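Long-range contact in diguanylate cyclase with PAS/PAC sensor (Marinobacter aquaeolei, PDB 3H9W), which probably makes the second messenger cyclic di-GMP from two GTP molecules, this chain being its N-terminal PAS sensor domain: residues Ile9-Ile19 against Pro30-Glu38. Residues are numbered along the deposited sequence; the frame is centred on the assembly and turned at random.
Sequences INWQTMAFEYI and PQGSWKSVE
I19 has CG1 anti to the backbone N (chi1 -175°) and an extended chain, which carries CD1 over one face of the W34 indole, offset toward the rim. Its other branch, CG2, packs on W34 CB at 3.9 Å. Q31 is extended as well (chi1 171°), and its amide reaches the backbone of I19. The bond from Q31 NE2 to I19 O is 2.7 Å long and lies in the carbonyl plane and close to the amide plane, which probably helps to fix the rotation of the amide. I9 CD1 sits over the centre of one face of the F16 ring, while the backbone of K35 and S36 borders its edge. F16 CE2 meets the edge of the W34 ring, 4.2 Å from CE3. The selenomethionine M14 has a chain bent at chi2 and chi3, and its CE packs on V37 CG1 at 3.6 Å.

A15 and S36 form a single beta bridge. F16 N gives a hydrogen bond to K35 O (2.9 Å), and V37 N gives one to M14 O (3.1 Å). A water donates to both F16 O and K35 O. S36 is the N-cap of helix 37-42, and its OG accepts from E38 N.

The contact joins strand 15-19, outermost in this chain's antiparallel PAS sheet, to the 3-10 turn and loop of 31-36 and the start of helix 37-42. W34 also packs on helix 22-27, while F16 and I19 rest on W7 of strand 5-10.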
loop_
_atom_site.group_PDB
_atom_site.type_symbol
_atom_site.label_atom_id
_atom_site.label_comp_id
_atom_site.label_asym_id
_atom_site.label_seq_id
_atom_site.Cartn_x
_atom_site.Cartn_y
_atom_site.Cartn_z
ATOM N N ILE A 9 -11.402 -3.800 -0.995
ATOM C CA ILE A 9 -12.678 -4.208 -0.416
ATOM C C ILE A 9 -13.793 -3.245 -0.813
ATOM O O ILE A 9 -13.643 -2.027 -0.699
ATOM C CB ILE A 9 -12.618 -4.226 1.130
ATOM C CG1 ILE A 9 -11.761 -5.395 1.617
ATOM C CG2 ILE A 9 -14.032 -4.315 1.706
ATOM C CD1 ILE A 9 -12.449 -6.726 1.542
ATOM N N ASN A 10 -14.909 -3.796 -1.276
ATOM C CA ASN A 10 -16.067 -2.989 -1.649
ATOM C C ASN A 10 -16.738 -2.650 -0.324
ATOM O O ASN A 10 -17.210 -3.537 0.378
ATOM C CB ASN A 10 -17.011 -3.808 -2.540
ATOM C CG ASN A 10 -18.275 -3.054 -2.909
ATOM O OD1 ASN A 10 -19.115 -2.771 -2.057
ATOM N ND2 ASN A 10 -18.411 -2.721 -4.185
ATOM N N TRP A 11 -16.762 -1.369 0.023
ATOM C CA TRP A 11 -17.336 -0.919 1.280
ATOM C C TRP A 11 -18.796 -1.316 1.492
ATOM O O TRP A 11 -19.176 -1.738 2.584
ATOM C CB TRP A 11 -17.189 0.600 1.399
ATOM C CG TRP A 11 -17.720 1.162 2.682
ATOM C CD1 TRP A 11 -18.814 1.968 2.838
ATOM C CD2 TRP A 11 -17.177 0.966 3.994
ATOM N NE1 TRP A 11 -18.984 2.285 4.165
ATOM C CE2 TRP A 11 -17.995 1.681 4.896
ATOM C CE3 TRP A 11 -16.080 0.252 4.496
ATOM C CZ2 TRP A 11 -17.748 1.706 6.273
ATOM C CZ3 TRP A 11 -15.835 0.276 5.865
ATOM C CH2 TRP A 11 -16.669 0.998 6.738
ATOM N N GLN A 12 -19.607 -1.190 0.449
ATOM C CA GLN A 12 -21.028 -1.517 0.548
ATOM C C GLN A 12 -21.295 -2.977 0.900
ATOM O O GLN A 12 -22.068 -3.268 1.810
ATOM C CB GLN A 12 -21.736 -1.171 -0.764
ATOM C CG GLN A 12 -23.239 -1.015 -0.624
ATOM C CD GLN A 12 -23.608 -0.033 0.474
ATOM O OE1 GLN A 12 -23.113 1.097 0.507
ATOM N NE2 GLN A 12 -24.485 -0.456 1.378
ATOM N N THR A 13 -20.654 -3.892 0.184
ATOM C CA THR A 13 -20.843 -5.320 0.422
ATOM C C THR A 13 -19.803 -5.899 1.379
ATOM O O THR A 13 -19.973 -7.004 1.901
ATOM C CB THR A 13 -20.757 -6.101 -0.890
ATOM O OG1 THR A 13 -19.439 -5.968 -1.432
ATOM C CG2 THR A 13 -21.760 -5.561 -1.898
HETATM N N MSE A 14 -18.731 -5.145 1.606
HETATM C CA MSE A 14 -17.643 -5.576 2.474
HETATM C C MSE A 14 -17.014 -6.855 1.934
HETATM O O MSE A 14 -16.532 -7.695 2.692
HETATM C CB MSE A 14 -18.139 -5.803 3.904
HETATM C CG MSE A 14 -18.539 -4.529 4.631
HETATM SE SE MSE A 14 -17.124 -3.200 4.679
HETATM C CE MSE A 14 -16.217 -3.788 6.289
ATOM N N ALA A 15 -17.023 -6.998 0.615
ATOM C CA ALA A 15 -16.442 -8.172 -0.016
ATOM C C ALA A 15 -15.139 -7.792 -0.710
ATOM O O ALA A 15 -14.954 -6.644 -1.115
ATOM C CB ALA A 15 -17.417 -8.759 -1.027
ATOM N N PHE A 16 -14.234 -8.755 -0.838
ATOM C CA PHE A 16 -12.960 -8.513 -1.500
ATOM C C PHE A 16 -13.164 -8.426 -3.006
ATOM O O PHE A 16 -13.733 -9.330 -3.616
ATOM C CB PHE A 16 -11.971 -9.640 -1.193
ATOM C CG PHE A 16 -11.189 -9.439 0.073
ATOM C CD1 PHE A 16 -10.099 -8.571 0.101
ATOM C CD2 PHE A 16 -11.543 -10.109 1.239
ATOM C CE1 PHE A 16 -9.371 -8.378 1.270
ATOM C CE2 PHE A 16 -10.820 -9.924 2.417
ATOM C CZ PHE A 16 -9.734 -9.056 2.435
ATOM N N GLU A 17 -12.706 -7.327 -3.597
ATOM C CA GLU A 17 -12.808 -7.130 -5.042
ATOM C C GLU A 17 -11.675 -7.961 -5.645
ATOM O O GLU A 17 -11.826 -8.610 -6.684
ATOM C CB GLU A 17 -12.626 -5.650 -5.376
ATOM C CG GLU A 17 -13.264 -5.206 -6.677
ATOM C CD GLU A 17 -14.403 -4.225 -6.457
ATOM O OE1 GLU A 17 -15.408 -4.606 -5.815
ATOM O OE2 GLU A 17 -14.292 -3.069 -6.918
ATOM N N TYR A 18 -10.530 -7.938 -4.972
ATOM C CA TYR A 18 -9.379 -8.707 -5.406
ATOM C C TYR A 18 -8.357 -8.756 -4.279
ATOM O O TYR A 18 -8.390 -7.940 -3.357
ATOM C CB TYR A 18 -8.749 -8.088 -6.668
ATOM C CG TYR A 18 -8.135 -6.713 -6.486
ATOM C CD1 TYR A 18 -6.895 -6.551 -5.865
ATOM C CD2 TYR A 18 -8.806 -5.568 -6.917
ATOM C CE1 TYR A 18 -6.343 -5.281 -5.675
ATOM C CE2 TYR A 18 -8.264 -4.295 -6.730
ATOM C CZ TYR A 18 -7.037 -4.158 -6.110
ATOM O OH TYR A 18 -6.507 -2.902 -5.908
ATOM N N ILE A 19 -7.482 -9.749 -4.348
ATOM C CA ILE A 19 -6.406 -9.909 -3.386
ATOM C C ILE A 19 -5.313 -10.685 -4.104
ATOM O O ILE A 19 -5.579 -11.703 -4.741
ATOM C CB ILE A 19 -6.875 -10.642 -2.094
ATOM C CG1 ILE A 19 -5.730 -10.663 -1.078
ATOM C CG2 ILE A 19 -7.356 -12.047 -2.418
ATOM C CD1 ILE A 19 -6.169 -11.070 0.320
ATOM N N PRO A 30 -6.483 -20.987 0.018
ATOM C CA PRO A 30 -6.579 -20.746 -1.425
ATOM C C PRO A 30 -6.890 -19.269 -1.657
ATOM O O PRO A 30 -7.693 -18.684 -0.934
ATOM C CB PRO A 30 -7.739 -21.646 -1.853
ATOM C CG PRO A 30 -7.665 -22.778 -0.874
ATOM C CD PRO A 30 -7.395 -22.069 0.434
ATOM N N GLN A 31 -6.249 -18.667 -2.649
ATOM C CA GLN A 31 -6.483 -17.265 -2.948
ATOM C C GLN A 31 -7.975 -16.984 -3.105
ATOM O O GLN A 31 -8.490 -15.985 -2.598
ATOM C CB GLN A 31 -5.736 -16.869 -4.226
ATOM C CG GLN A 31 -6.075 -15.482 -4.757
ATOM C CD GLN A 31 -5.344 -15.162 -6.048
ATOM O OE1 GLN A 31 -4.953 -16.062 -6.790
ATOM N NE2 GLN A 31 -5.168 -13.874 -6.329
ATOM N N GLY A 32 -8.675 -17.881 -3.789
ATOM C CA GLY A 32 -10.100 -17.684 -4.005
ATOM C C GLY A 32 -10.967 -17.760 -2.759
ATOM O O GLY A 32 -12.153 -17.424 -2.813
ATOM N N SER A 33 -10.386 -18.193 -1.640
ATOM C CA SER A 33 -11.126 -18.326 -0.383
ATOM C C SER A 33 -11.332 -16.998 0.344
ATOM O O SER A 33 -12.137 -16.907 1.273
ATOM C CB SER A 33 -10.404 -19.291 0.560
ATOM O OG SER A 33 -9.252 -18.670 1.112
ATOM N N TRP A 34 -10.593 -15.974 -0.060
ATOM C CA TRP A 34 -10.731 -14.666 0.567
ATOM C C TRP A 34 -11.909 -13.947 -0.072
ATOM O O TRP A 34 -11.742 -13.181 -1.017
ATOM C CB TRP A 34 -9.440 -13.865 0.392
ATOM C CG TRP A 34 -8.295 -14.451 1.157
ATOM C CD1 TRP A 34 -7.514 -15.511 0.790
ATOM C CD2 TRP A 34 -7.837 -14.043 2.449
ATOM N NE1 TRP A 34 -6.593 -15.789 1.780
ATOM C CE2 TRP A 34 -6.771 -14.901 2.809
ATOM C CE3 TRP A 34 -8.227 -13.036 3.344
ATOM C CZ2 TRP A 34 -6.082 -14.774 4.028
ATOM C CZ3 TRP A 34 -7.544 -12.909 4.551
ATOM C CH2 TRP A 34 -6.484 -13.777 4.882
ATOM N N LYS A 35 -13.102 -14.209 0.459
ATOM C CA LYS A 35 -14.343 -13.635 -0.060
ATOM C C LYS A 35 -14.768 -12.296 0.541
ATOM O O LYS A 35 -15.225 -11.411 -0.184
ATOM C CB LYS A 35 -15.481 -14.649 0.113
ATOM C CG LYS A 35 -15.343 -15.889 -0.758
ATOM C CD LYS A 35 -15.591 -15.549 -2.221
ATOM C CE LYS A 35 -15.505 -16.781 -3.100
ATOM N NZ LYS A 35 -15.651 -16.434 -4.537
ATOM N N SER A 36 -14.637 -12.145 1.855
ATOM C CA SER A 36 -15.033 -10.897 2.502
ATOM C C SER A 36 -14.232 -10.586 3.758
ATOM O O SER A 36 -13.364 -11.355 4.178
ATOM C CB SER A 36 -16.512 -10.937 2.890
ATOM O OG SER A 36 -16.711 -11.789 4.009
ATOM N N VAL A 37 -14.564 -9.454 4.366
ATOM C CA VAL A 37 -13.908 -9.008 5.582
ATOM C C VAL A 37 -14.030 -10.059 6.674
ATOM O O VAL A 37 -13.152 -10.190 7.534
ATOM C CB VAL A 37 -14.514 -7.682 6.076
ATOM C CG1 VAL A 37 -14.222 -6.583 5.065
ATOM C CG2 VAL A 37 -16.018 -7.835 6.261
ATOM N N GLU A 38 -15.122 -10.817 6.638
ATOM C CA GLU A 38 -15.356 -11.861 7.627
ATOM C C GLU A 38 -14.220 -12.879 7.594
ATOM O O GLU A 38 -13.788 -13.381 8.635
ATOM C CB GLU A 38 -16.697 -12.551 7.341
ATOM C CG GLU A 38 -17.155 -13.521 8.421
ATOM C CD GLU A 38 -18.542 -14.089 8.140
ATOM O OE1 GLU A 38 -18.683 -14.896 7.196
ATOM O OE2 GLU A 38 -19.491 -13.717 8.860
HETATM O O HOH W 1 -15.369 -11.630 -2.819
#